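PDB 2JFR: Ser-thr phosphatase MSPP from Mycobacterium smegmatis, which probably dephosphorylates phosphoserine and phosphothreonine residues of proteins, as a metal-dependent phosphatase of the PPM (PP2C) family. Local coordinates for residues Leu26-Leu31 with Leu53-Phe57; Tyr32-Phe38 with Gly89-Val95; Ser185-Ala190 with Ser223-Thr227. One frame throughout, in Å; residues are numbered along the deposited sequence. Where two conformers were deposited one is given.

Contact 1 (Leu26-Leu31 with Leu53-Phe57); sequences LADGIL and LSAGF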
ATOM      1  N   LEU A  26       1.410  -5.644  -6.707  1.00 15.22           N
ATOM      2  CA  LEU A  26       2.305  -5.628  -7.844  1.00 15.99           C
ATOM      3  C   LEU A  26       3.731  -5.672  -7.302  1.00 16.06           C
ATOM      4  O   LEU A  26       4.072  -4.932  -6.394  1.00 16.06           O
ATOM      5  CB  LEU A  26       2.070  -4.320  -8.606  1.00 18.20           C
ATOM      6  CG  LEU A  26       2.960  -3.976  -9.786  1.00 20.34           C
ATOM      7  CD1 LEU A  26       2.771  -5.021 -10.880  1.00 28.75           C
ATOM      8  CD2 LEU A  26       2.593  -2.594 -10.324  1.00 23.49           C
ATOM      9  N   ALA A  27       4.579  -6.492  -7.949  1.00 18.35           N
ATOM     10  CA  ALA A  27       6.019  -6.533  -7.583  1.00 20.63           C
ATOM     11  C   ALA A  27       6.690  -6.800  -8.929  1.00 24.91           C
ATOM     12  O   ALA A  27       6.585  -7.897  -9.494  1.00 30.87           O
ATOM     13  CB  ALA A  27       6.333  -7.550  -6.509  1.00 24.08           C
ATOM     14  N   ASP A  28       7.377  -5.832  -9.488  1.00 27.94           N
ATOM     15  CA  ASP A  28       7.935  -5.984 -10.815  0.82 32.23           C
ATOM     16  C   ASP A  28       9.056  -5.028 -11.065  1.00 32.02           C
ATOM     17  O   ASP A  28       8.898  -3.792 -11.167  1.00 29.13           O
ATOM     18  CB  ASP A  28       6.883  -5.701 -11.852  0.82 36.62           C
ATOM     19  CG  ASP A  28       7.421  -5.842 -13.269  0.82 40.26           C
ATOM     20  OD1 ASP A  28       8.520  -6.410 -13.419  0.82 47.85           O
ATOM     21  OD2 ASP A  28       6.779  -5.360 -14.228  0.82 52.55           O
ATOM     22  N   GLY A  29      10.248  -5.592 -11.120  1.00 38.64           N
ATOM     23  CA  GLY A  29      11.453  -4.791 -11.288  1.00 36.28           C
ATOM     24  C   GLY A  29      11.720  -3.976 -10.036  1.00 30.28           C
ATOM     25  O   GLY A  29      11.945  -4.431  -8.923  1.00 38.04           O
ATOM     26  N   ILE A  30      11.701  -2.659 -10.177  1.00 22.64           N
ATOM     27  CA  ILE A  30      11.872  -1.734  -9.034  0.77 18.17           C
ATOM     28  C   ILE A  30      10.525  -1.172  -8.576  1.00 16.05           C
ATOM     29  O   ILE A  30      10.545  -0.344  -7.664  1.00 15.72           O
ATOM     30  CB  ILE A  30      12.848  -0.592  -9.387  0.77 17.57           C
ATOM     31  CG1 ILE A  30      12.310   0.360 -10.456  0.77 18.07           C
ATOM     32  CG2 ILE A  30      14.171  -1.212  -9.766  0.77 21.03           C
ATOM     33  CD1 ILE A  30      13.123   1.644 -10.497  0.77 17.76           C
ATOM     34  N   LEU A  31       9.422  -1.595  -9.183  1.00 16.46           N
ATOM     35  CA  LEU A  31       8.097  -1.065  -8.840  1.00 15.32           C
ATOM     36  C   LEU A  31       7.309  -2.067  -7.999  1.00 14.75           C
ATOM     37  O   LEU A  31       7.156  -3.243  -8.364  1.00 16.31           O
ATOM     38  CB  LEU A  31       7.303  -0.775 -10.125  1.00 17.00           C
ATOM     39  CG  LEU A  31       5.927  -0.181  -9.907  1.00 17.10           C
ATOM     40  CD1 LEU A  31       6.004   1.206  -9.287  1.00 19.65           C
ATOM     41  CD2 LEU A  31       5.144  -0.133 -11.222  1.00 21.87           C
ATOM     42  N   LEU A  53      -1.037   1.211 -13.896  1.00 15.58           N
ATOM     43  CA  LEU A  53       0.180   1.683 -13.272  1.00 15.48           C
ATOM     44  C   LEU A  53       1.382   0.981 -13.867  1.00 15.52           C
ATOM     45  O   LEU A  53       2.384   1.613 -14.242  1.00 16.64           O
ATOM     46  CB  LEU A  53       0.154   1.412 -11.771  1.00 15.89           C
ATOM     47  CG  LEU A  53       1.386   1.834 -11.019  1.00 17.54           C
ATOM     48  CD1 LEU A  53       1.515   3.359 -10.945  1.00 26.66           C
ATOM     49  CD2 LEU A  53       1.344   1.286  -9.640  1.00 18.34           C
ATOM     50  N   SER A  54       1.322  -0.342 -13.951  1.00 15.79           N
ATOM     51  CA  SER A  54       2.414  -1.145 -14.466  0.77 16.24           C
ATOM     52  C   SER A  54       2.772  -0.729 -15.894  1.00 16.89           C
ATOM     53  O   SER A  54       3.918  -0.536 -16.249  1.00 17.69           O
ATOM     54  CB  SER A  54       2.044  -2.604 -14.402  0.77 18.79           C
ATOM     55  OG  SER A  54       3.130  -3.386 -14.861  0.77 23.14           O
ATOM     56  N   ALA A  55       1.720  -0.604 -16.742  1.00 16.77           N
ATOM     57  CA  ALA A  55       1.994  -0.230 -18.136  1.00 17.98           C
ATOM     58  C   ALA A  55       2.552   1.141 -18.243  1.00 17.05           C
ATOM     59  O   ALA A  55       3.465   1.377 -19.048  1.00 18.20           O
ATOM     60  CB  ALA A  55       0.670  -0.373 -18.866  1.00 19.96           C
ATOM     61  N   GLY A  56       2.046   2.089 -17.476  1.00 16.69           N
ATOM     62  CA  GLY A  56       2.512   3.441 -17.573  1.00 17.50           C
ATOM     63  C   GLY A  56       3.944   3.571 -17.066  1.00 16.50           C
ATOM     64  O   GLY A  56       4.740   4.317 -17.666  1.00 18.10           O
ATOM     65  N   PHE A  57       4.275   2.888 -15.998  1.00 15.94           N
ATOM     66  CA  PHE A  57       5.646   2.967 -15.483  1.00 16.42           C
ATOM     67  C   PHE A  57       6.623   2.324 -16.465  1.00 16.46           C
ATOM     68  O   PHE A  57       7.687   2.852 -16.701  1.00 17.99           O
ATOM     69  CB  PHE A  57       5.713   2.307 -14.114  1.00 17.82           C
ATOM     70  CG  PHE A  57       7.068   2.498 -13.468  1.00 17.04           C
ATOM     71  CD1 PHE A  57       7.401   3.746 -12.964  1.00 18.99           C
ATOM     72  CD2 PHE A  57       7.965   1.455 -13.368  1.00 18.39           C
ATOM     73  CE1 PHE A  57       8.662   3.911 -12.347  1.00 20.93           C
ATOM     74  CE2 PHE A  57       9.217   1.613 -12.751  1.00 19.52           C
ATOM     75  CZ  PHE A  57       9.548   2.860 -12.237  1.00 18.91           C
TER

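Contact 2 (Tyr32-Phe38 with Gly89-Val95); sequences YAVADGF and GTTLTAV. With MG (magnesium ion), chain B; MN (manganese (II) ion), chain C.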
ATOM      1  N   TYR A  32       6.770  -1.566  -6.908  1.00 13.86           N
ATOM      2  CA  TYR A  32       6.018  -2.358  -5.934  1.00 13.82           C
ATOM      3  C   TYR A  32       4.792  -1.577  -5.569  1.00 13.65           C
ATOM      4  O   TYR A  32       4.849  -0.378  -5.371  1.00 14.63           O
ATOM      5  CB  TYR A  32       6.869  -2.630  -4.694  1.00 14.66           C
ATOM      6  CG  TYR A  32       8.122  -3.395  -5.064  1.00 14.99           C
ATOM      7  CD1 TYR A  32       8.097  -4.770  -5.147  1.00 15.98           C
ATOM      8  CD2 TYR A  32       9.288  -2.750  -5.410  1.00 15.86           C
ATOM      9  CE1 TYR A  32       9.201  -5.493  -5.513  1.00 17.56           C
ATOM     10  CE2 TYR A  32      10.413  -3.494  -5.819  1.00 17.46           C
ATOM     11  CZ  TYR A  32      10.324  -4.837  -5.858  1.00 18.78           C
ATOM     12  OH  TYR A  32      11.454  -5.545  -6.274  1.00 24.07           O
ATOM     13  N   ALA A  33       3.639  -2.254  -5.400  1.00 13.55           N
ATOM     14  CA  ALA A  33       2.453  -1.497  -5.053  1.00 13.71           C
ATOM     15  C   ALA A  33       1.410  -2.392  -4.398  1.00 13.42           C
ATOM     16  O   ALA A  33       1.346  -3.602  -4.652  1.00 14.10           O
ATOM     17  CB  ALA A  33       1.835  -0.827  -6.288  1.00 14.28           C
ATOM     18  N   VAL A  34       0.570  -1.747  -3.618  1.00 13.40           N
ATOM     19  CA  VAL A  34      -0.678  -2.312  -3.108  1.00 13.32           C
ATOM     20  C   VAL A  34      -1.803  -1.359  -3.437  1.00 13.08           C
ATOM     21  O   VAL A  34      -1.663  -0.149  -3.313  1.00 13.93           O
ATOM     22  CB  VAL A  34      -0.597  -2.567  -1.591  1.00 13.87           C
ATOM     23  CG1 VAL A  34      -1.947  -2.987  -1.002  1.00 15.65           C
ATOM     24  CG2 VAL A  34       0.480  -3.577  -1.270  1.00 14.57           C
ATOM     25  N   ALA A  35      -2.941  -1.951  -3.804  1.00 13.41           N
ATOM     26  CA  ALA A  35      -4.176  -1.196  -4.043  1.00 13.39           C
ATOM     27  C   ALA A  35      -5.302  -1.901  -3.293  1.00 13.56           C
ATOM     28  O   ALA A  35      -5.532  -3.084  -3.505  1.00 14.62           O
ATOM     29  CB  ALA A  35      -4.477  -1.122  -5.529  1.00 14.49           C
ATOM     30  N   ASP A  36      -5.976  -1.167  -2.431  1.00 13.65           N
ATOM     31  CA  ASP A  36      -7.094  -1.710  -1.652  1.00 13.36           C
ATOM     32  C   ASP A  36      -8.382  -1.127  -2.206  1.00 13.28           C
ATOM     33  O   ASP A  36      -8.703   0.046  -1.999  1.00 13.59           O
ATOM     34  CB  ASP A  36      -6.924  -1.326  -0.175  1.00 13.62           C
ATOM     35  CG  ASP A  36      -8.071  -1.800   0.702  1.00 13.25           C
ATOM     36  OD1 ASP A  36      -9.093  -2.226   0.117  1.00 13.76           O
ATOM     37  OD2 ASP A  36      -7.913  -1.730   1.933  1.00 14.10           O
ATOM     38  N   GLY A  37      -9.104  -1.949  -2.954  1.00 13.43           N
ATOM     39  CA  GLY A  37     -10.367  -1.523  -3.528  1.00 13.85           C
ATOM     40  C   GLY A  37     -11.475  -1.500  -2.511  1.00 13.85           C
ATOM     41  O   GLY A  37     -11.473  -2.221  -1.529  1.00 14.03           O
ATOM     42  N   PHE A  38     -12.491  -0.693  -2.819  1.00 14.20           N
ATOM     43  CA  PHE A  38     -13.690  -0.594  -2.039  1.00 14.60           C
ATOM     44  C   PHE A  38     -14.895  -0.460  -2.955  1.00 14.79           C
ATOM     45  O   PHE A  38     -14.761   0.021  -4.087  1.00 15.34           O
ATOM     46  CB  PHE A  38     -13.668   0.561  -1.031  1.00 15.06           C
ATOM     47  CG  PHE A  38     -13.718   1.934  -1.620  1.00 15.99           C
ATOM     48  CD1 PHE A  38     -14.947   2.547  -1.900  1.00 17.91           C
ATOM     49  CD2 PHE A  38     -12.518   2.598  -1.921  1.00 18.06           C
ATOM     50  CE1 PHE A  38     -15.040   3.789  -2.446  1.00 20.84           C
ATOM     51  CE2 PHE A  38     -12.657   3.913  -2.482  1.00 20.58           C
ATOM     52  CZ  PHE A  38     -13.933   4.449  -2.736  1.00 22.22           C
ATOM     53  N   GLY A  89     -13.852   2.484  -5.778  1.00 14.97           N
ATOM     54  CA  GLY A  89     -12.552   3.096  -6.043  1.00 15.02           C
ATOM     55  C   GLY A  89     -11.517   2.268  -5.341  1.00 14.28           C
ATOM     56  O   GLY A  89     -11.748   1.125  -4.918  1.00 14.35           O
ATOM     57  N   THR A  90     -10.308   2.843  -5.189  1.00 14.17           N
ATOM     58  CA  THR A  90      -9.224   2.101  -4.573  1.00 14.08           C
ATOM     59  C   THR A  90      -8.219   3.036  -3.962  1.00 13.54           C
ATOM     60  O   THR A  90      -8.023   4.149  -4.403  1.00 14.45           O
ATOM     61  CB  THR A  90      -8.541   1.175  -5.623  1.00 13.93           C
ATOM     62  OG1 THR A  90      -7.603   0.310  -4.987  1.00 13.81           O
ATOM     63  CG2 THR A  90      -7.917   1.924  -6.764  1.00 14.93           C
ATOM     64  N   THR A  91      -7.544   2.528  -2.947  1.00 13.26           N
ATOM     65  CA  THR A  91      -6.285   3.120  -2.516  1.00 13.65           C
ATOM     66  C   THR A  91      -5.205   2.746  -3.500  1.00 13.55           C
ATOM     67  O   THR A  91      -5.343   1.786  -4.291  1.00 13.81           O
ATOM     68  CB  THR A  91      -5.896   2.689  -1.121  1.00 13.87           C
ATOM     69  OG1 THR A  91      -5.416   1.350  -1.232  1.00 14.00           O
ATOM     70  CG2 THR A  91      -7.003   2.788  -0.110  1.00 14.67           C
ATOM     71  N   LEU A  92      -4.060   3.419  -3.413  1.00 13.75           N
ATOM     72  CA  LEU A  92      -2.878   2.979  -4.115  0.79 13.85           C
ATOM     73  C   LEU A  92      -1.677   3.495  -3.379  1.00 13.56           C
ATOM     74  O   LEU A  92      -1.571   4.698  -3.120  1.00 14.76           O
ATOM     75  CB  LEU A  92      -2.872   3.515  -5.536  0.79 14.32           C
ATOM     76  CG  LEU A  92      -1.595   3.154  -6.364  0.79 16.53           C
ATOM     77  CD1 LEU A  92      -1.466   1.678  -6.544  0.79 16.19           C
ATOM     78  CD2 LEU A  92      -1.618   3.887  -7.716  0.79 19.94           C
ATOM     79  N   THR A  93      -0.727   2.591  -3.071  1.00 13.51           N
ATOM     80  CA  THR A  93       0.577   2.969  -2.570  1.00 13.37           C
ATOM     81  C   THR A  93       1.600   2.282  -3.465  1.00 13.74           C
ATOM     82  O   THR A  93       1.585   1.046  -3.545  1.00 14.40           O
ATOM     83  CB  THR A  93       0.780   2.587  -1.128  1.00 13.83           C
ATOM     84  OG1 THR A  93      -0.164   3.343  -0.384  1.00 14.60           O
ATOM     85  CG2 THR A  93       2.183   2.867  -0.639  1.00 14.63           C
ATOM     86  N   ALA A  94       2.415   3.073  -4.119  1.00 13.99           N
ATOM     87  CA  ALA A  94       3.423   2.565  -5.049  1.00 14.68           C
ATOM     88  C   ALA A  94       4.796   3.035  -4.582  1.00 14.97           C
ATOM     89  O   ALA A  94       4.979   4.201  -4.196  1.00 15.98           O
ATOM     90  CB  ALA A  94       3.138   3.075  -6.454  1.00 16.46           C
ATOM     91  N   VAL A  95       5.735   2.133  -4.639  1.00 14.60           N
ATOM     92  CA  VAL A  95       7.142   2.394  -4.360  1.00 14.33           C
ATOM     93  C   VAL A  95       7.945   2.080  -5.585  1.00 14.23           C
ATOM     94  O   VAL A  95       7.813   1.013  -6.164  1.00 14.95           O
ATOM     95  CB  VAL A  95       7.621   1.520  -3.175  1.00 15.28           C
ATOM     96  CG1 VAL A  95       9.128   1.576  -3.037  1.00 16.53           C
ATOM     97  CG2 VAL A  95       6.932   1.929  -1.886  1.00 17.07           C
TER
HETATM   98 MG    MG B1234     -10.924  -3.002   0.310  0.99 13.88          MG
HETATM   99 MN    MN C1235      -8.923  -2.744   3.469  0.56 13.82          MN
HETATM  100  O   HOH W   1     -10.665  -3.530   2.347  0.83 14.57           O
HETATM  101  O   HOH W   2     -12.741  -3.984   0.203  1.00 15.24           O
HETATM  102  O   HOH W   3      -9.975  -4.754  -0.260  1.00 14.25           O
HETATM  103  O   HOH W   4     -11.672  -1.304   1.172  0.83 14.64           O
HETATM  104  O   HOH W   5     -10.214  -1.189   3.835  0.83 17.85           O

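Contact 3 (Ser185-Ala190 with Ser223-Thr227); sequences SDGLFA and SDNTT. With MN (manganese (II) ion), chain C.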
ATOM      1  N   SER A 185      -2.023  -3.335   2.792  1.00 13.48           N
ATOM      2  CA  SER A 185      -3.362  -2.808   2.957  1.00 13.60           C
ATOM      3  C   SER A 185      -3.638  -2.639   4.453  1.00 14.13           C
ATOM      4  O   SER A 185      -2.965  -3.186   5.325  1.00 14.93           O
ATOM      5  CB  SER A 185      -4.412  -3.641   2.269  1.00 13.90           C
ATOM      6  OG  SER A 185      -4.479  -4.935   2.853  1.00 14.54           O
ATOM      7  N   ASP A 186      -4.715  -1.894   4.734  1.00 14.46           N
ATOM      8  CA  ASP A 186      -5.146  -1.650   6.108  0.64 14.67           C
ATOM      9  C   ASP A 186      -5.595  -2.911   6.810  1.00 15.00           C
ATOM     10  O   ASP A 186      -5.754  -2.896   8.033  1.00 18.00           O
ATOM     11  CB  ASP A 186      -6.196  -0.557   6.117  0.64 15.38           C
ATOM     12  CG  ASP A 186      -7.486  -0.824   5.388  0.64 15.48           C
ATOM     13  OD1 ASP A 186      -7.572  -1.896   4.760  0.64 13.20           O
ATOM     14  OD2 ASP A 186      -8.418   0.064   5.498  0.64 16.85           O
ATOM     15  N   GLY A 187      -5.808  -4.037   6.135  1.00 14.69           N
ATOM     16  CA  GLY A 187      -6.220  -5.224   6.833  1.00 14.99           C
ATOM     17  C   GLY A 187      -5.211  -5.714   7.839  1.00 15.01           C
ATOM     18  O   GLY A 187      -5.570  -6.339   8.831  1.00 15.66           O
ATOM     19  N   LEU A 188      -3.925  -5.432   7.625  1.00 14.88           N
ATOM     20  CA  LEU A 188      -2.900  -5.979   8.512  1.00 15.11           C
ATOM     21  C   LEU A 188      -3.062  -5.500   9.919  1.00 15.21           C
ATOM     22  O   LEU A 188      -2.926  -6.274  10.867  1.00 15.53           O
ATOM     23  CB  LEU A 188      -1.519  -5.571   7.973  1.00 15.29           C
ATOM     24  CG  LEU A 188      -0.345  -6.002   8.826  1.00 15.26           C
ATOM     25  CD1 LEU A 188      -0.300  -7.530   8.982  1.00 17.02           C
ATOM     26  CD2 LEU A 188       0.948  -5.478   8.219  1.00 16.13           C
ATOM     27  N   PHE A 189      -3.369  -4.205  10.128  1.00 16.18           N
ATOM     28  CA  PHE A 189      -3.482  -3.584  11.428  1.00 16.18           C
ATOM     29  C   PHE A 189      -4.904  -3.497  11.927  1.00 16.94           C
ATOM     30  O   PHE A 189      -5.237  -2.785  12.858  1.00 17.80           O
ATOM     31  CB  PHE A 189      -2.751  -2.232  11.471  1.00 18.21           C
ATOM     32  CG  PHE A 189      -1.272  -2.324  11.732  1.00 17.17           C
ATOM     33  CD1 PHE A 189      -0.774  -2.105  13.025  1.00 19.52           C
ATOM     34  CD2 PHE A 189      -0.386  -2.587  10.706  1.00 18.46           C
ATOM     35  CE1 PHE A 189       0.567  -2.157  13.277  1.00 22.02           C
ATOM     36  CE2 PHE A 189       0.957  -2.640  10.952  1.00 19.14           C
ATOM     37  CZ  PHE A 189       1.448  -2.424  12.238  1.00 21.51           C
ATOM     38  N   ALA A 190      -5.825  -4.274  11.344  1.00 16.89           N
ATOM     39  CA  ALA A 190      -7.225  -4.225  11.791  1.00 17.45           C
ATOM     40  C   ALA A 190      -7.388  -4.630  13.228  1.00 17.94           C
ATOM     41  O   ALA A 190      -8.329  -4.151  13.875  1.00 20.01           O
ATOM     42  CB  ALA A 190      -8.068  -5.134  10.917  1.00 19.50           C
ATOM     43  N   SER A 223     -10.850  -9.698   9.627  1.00 15.79           N
ATOM     44  CA  SER A 223     -12.028  -8.913   9.306  1.00 16.58           C
ATOM     45  C   SER A 223     -11.954  -8.268   7.936  1.00 15.70           C
ATOM     46  O   SER A 223     -12.998  -7.937   7.385  1.00 17.70           O
ATOM     47  CB  SER A 223     -12.289  -7.844  10.360  1.00 18.49           C
ATOM     48  OG  SER A 223     -11.234  -6.939  10.471  1.00 19.44           O
ATOM     49  N   ASP A 224     -10.755  -8.035   7.430  1.00 15.33           N
ATOM     50  CA  ASP A 224     -10.551  -7.442   6.127  1.00 14.71           C
ATOM     51  C   ASP A 224      -9.610  -8.323   5.328  1.00 14.78           C
ATOM     52  O   ASP A 224      -8.929  -9.183   5.857  1.00 16.66           O
ATOM     53  CB  ASP A 224     -10.023  -6.008   6.228  1.00 15.44           C
ATOM     54  CG  ASP A 224     -10.074  -5.163   4.999  1.00 15.29           C
ATOM     55  OD1 ASP A 224     -10.683  -5.599   3.973  1.00 15.76           O
ATOM     56  OD2 ASP A 224      -9.557  -3.981   5.066  1.00 15.56           O
ATOM     57  N   ASN A 225      -9.590  -8.075   4.030  1.00 14.32           N
ATOM     58  CA  ASN A 225      -8.501  -8.526   3.189  1.00 14.22           C
ATOM     59  C   ASN A 225      -7.174  -7.951   3.687  1.00 14.03           C
ATOM     60  O   ASN A 225      -7.151  -6.785   4.086  1.00 14.27           O
ATOM     61  CB  ASN A 225      -8.728  -7.999   1.771  1.00 14.29           C
ATOM     62  CG  ASN A 225     -10.086  -8.234   1.164  1.00 13.86           C
ATOM     63  OD1 ASN A 225     -10.552  -7.399   0.381  1.00 14.29           O
ATOM     64  ND2 ASN A 225     -10.745  -9.338   1.442  1.00 14.30           N
ATOM     65  N   THR A 226      -6.126  -8.753   3.655  1.00 13.90           N
ATOM     66  CA  THR A 226      -4.781  -8.279   3.991  1.00 14.28           C
ATOM     67  C   THR A 226      -3.846  -8.612   2.868  1.00 13.85           C
ATOM     68  O   THR A 226      -3.781  -9.769   2.441  1.00 15.19           O
ATOM     69  CB  THR A 226      -4.297  -8.932   5.328  1.00 15.61           C
ATOM     70  OG1 THR A 226      -5.173  -8.528   6.374  1.00 17.34           O
ATOM     71  CG2 THR A 226      -2.893  -8.464   5.669  1.00 16.75           C
ATOM     72  N   THR A 227      -3.093  -7.638   2.424  1.00 13.74           N
ATOM     73  CA  THR A 227      -2.118  -7.796   1.342  1.00 14.16           C
ATOM     74  C   THR A 227      -0.857  -7.097   1.744  1.00 14.19           C
ATOM     75  O   THR A 227      -0.900  -5.967   2.220  1.00 15.73           O
ATOM     76  CB  THR A 227      -2.706  -7.226   0.055  1.00 14.86           C
ATOM     77  OG1 THR A 227      -3.919  -7.919  -0.214  1.00 15.64           O
ATOM     78  CG2 THR A 227      -1.775  -7.382  -1.143  1.00 17.57           C
TER
HETATM   79 MN    MN C1235      -8.923  -2.744   3.469  0.56 13.82          MN
HETATM   80  O   HOH W   6      -7.725  -8.144   8.696  1.00 16.84           O
HETATM   81  O   HOH W   1     -10.665  -3.530   2.347  0.83 14.57           O
HETATM   82  O   HOH W   7      -7.779  -4.388   2.797  1.00 14.25           O
HETATM   83  O   HOH W   5     -10.214  -1.189   3.835  0.83 17.85           O

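Contact 1 (Leu26-Leu31 with Leu53-Phe57)
Apolar packing of a helix on the turn end of a beta hairpin makes this contact, at the margin of one of the fold's two sheets. The hairpin joins strands 23-28 and 31-38 through a type II' turn from Asp28 to Leu31, closed by the hydrogen bonds Leu31 N to Asp28 O (3.0 Å) and Asp28 N to Leu31 O (2.8 Å); the positive phi of Gly29 (69°), easy without a side chain, suits its first corner. Leu31 is central: its CD2 sits 3.8 Å from Phe57 CB and 4.2 Å from Leu53 CG, two residues one helical turn apart. The arrangement belongs to the alpha-beta-beta-alpha sandwich of PP2C phosphatases, in which helices 42-59 and 63-81 cover the outer face of this sheet; Leu53 and Phe57 also touch Leu66 of the second. Leu26 brings CD2 to 4.1 Å from both Leu53 CD2 and Ser54 CB. At the hairpin tip Ile30 meets the Phe57 ring at its edge, CG1 to CE2 4.1 Å, and Phe98 touches both. No hydrogen bond joins the segments; the axes of strand 26-28 and helix 53-57 come within 10.8 Å, their directions 28° apart.

Contact 2 (Tyr32-Phe38 with Gly89-Val95)
Two antiparallel strands pair here in the middle of a sheet, and most of their side chains divide between a helix-covered face and a face turned to the other sheet. Ala33, Ala35, Leu92 and Thr90 meet helix 42-59. The t,p rotamer of Leu92 brings CD1 to 4.2 Å from both Ala33 CB and Ala35 CB, filling space beside the small alanines. Tyr32, Val34, Thr93 and Val95 all touch Ile183 of the second sheet; the m rotamer of Tyr32 leaves its ring edge near Val95 O, and the Thr93 hydroxyl hydrogen-bonds Ser113 O. This face-to-face stacking of sheets is the core of the PP2C beta-sandwich. The regular pairing, with Val95 N to Tyr32 O at 2.8 Å and Thr93 N to Val34 O at 2.9 Å, is modified at Thr91. Thr91 N still donates to Asp36 O (2.9 Å), but chi1 of 76° (p) places Thr91 OG1 2.8 Å from Asp36 N, so a hydroxyl replaces a backbone carbonyl as acceptor; OG1 is also hydrogen-bonded to Ser113 OG. Thr90, a t rotamer, donates from OG1 to Thr91 O (2.8 Å). The t rotamer of Asp36 extends its carboxylate to bridge two metals, OD1 to magnesium at 2.0 Å and OD2 to manganese at 2.1 Å, while Gly37 O binds magnesium at 2.1 Å. At the strand end the p rotamer of Phe38 folds its ring over Gly89, whose CA lies 4.1 Å from the ring centroid in a CH-pi contact.

Contact 3 (Ser185-Ala190 with Ser223-Thr227)
Ser185 lies over the start of strand 226-233, its OG 3.5 Å from Thr226 CA and accepting a hydrogen bond from Thr227 N (3.1 Å), while Ser185 N donates to Thr227 O (2.9 Å). The p rotamer of Ser185 makes this possible, and Asp23 hydrogen-bonds both its hydroxyl and that of Thr227. Two residues on, Gly187 presses its backbone on the other segment, CA 3.3 Å from Asn225 O in a CA-H...O contact; a CB would clash with that oxygen. Water 6 links Gly187 O (2.8 Å) to Asp224 N (3.3 Å). Farther along, Ala190 CB rests 3.7 Å from Ser223 OG. The carboxylates of Asp186 and Asp224 meet at the manganese: OD1 and OD2, 2.9 Å apart, bind it at 2.0 Å and 2.1 Å respectively, with Asp36 also a ligand. Asp186 OD2 binds a magnesium, so this carboxylate spans two metals. Water 7, bound to the manganese, donates to Asn225 O (2.8 Å). Aspartates converging on bridged metals from strand ends and the loops beside them are the hallmark of the PP2C catalytic centre.

How the contacts relate
Contacts 1 and 2 share the sheet that contains strands 23-28, 31-38 and 89-96, with centres about 12 Å apart. Their segments alternate along the chain: the hairpin tip passes straight into strand 31-38, helix 42-59 follows, and strand 89-96 comes last. Leu53 CD2, 4.0 Å from Ala33 CB, carries the helix packing of contact 1 on to contact 2. Contact 3, later in the chain, lies at the end of strands 180-184 and 226-233 of the other sheet, its centre about 13 Å from that of contact 2 and about 22 Å from that of contact 1. Manganese and waters 1 and 5 are common to contacts 2 and 3, so the metal centre draws on both halves of the sandwich.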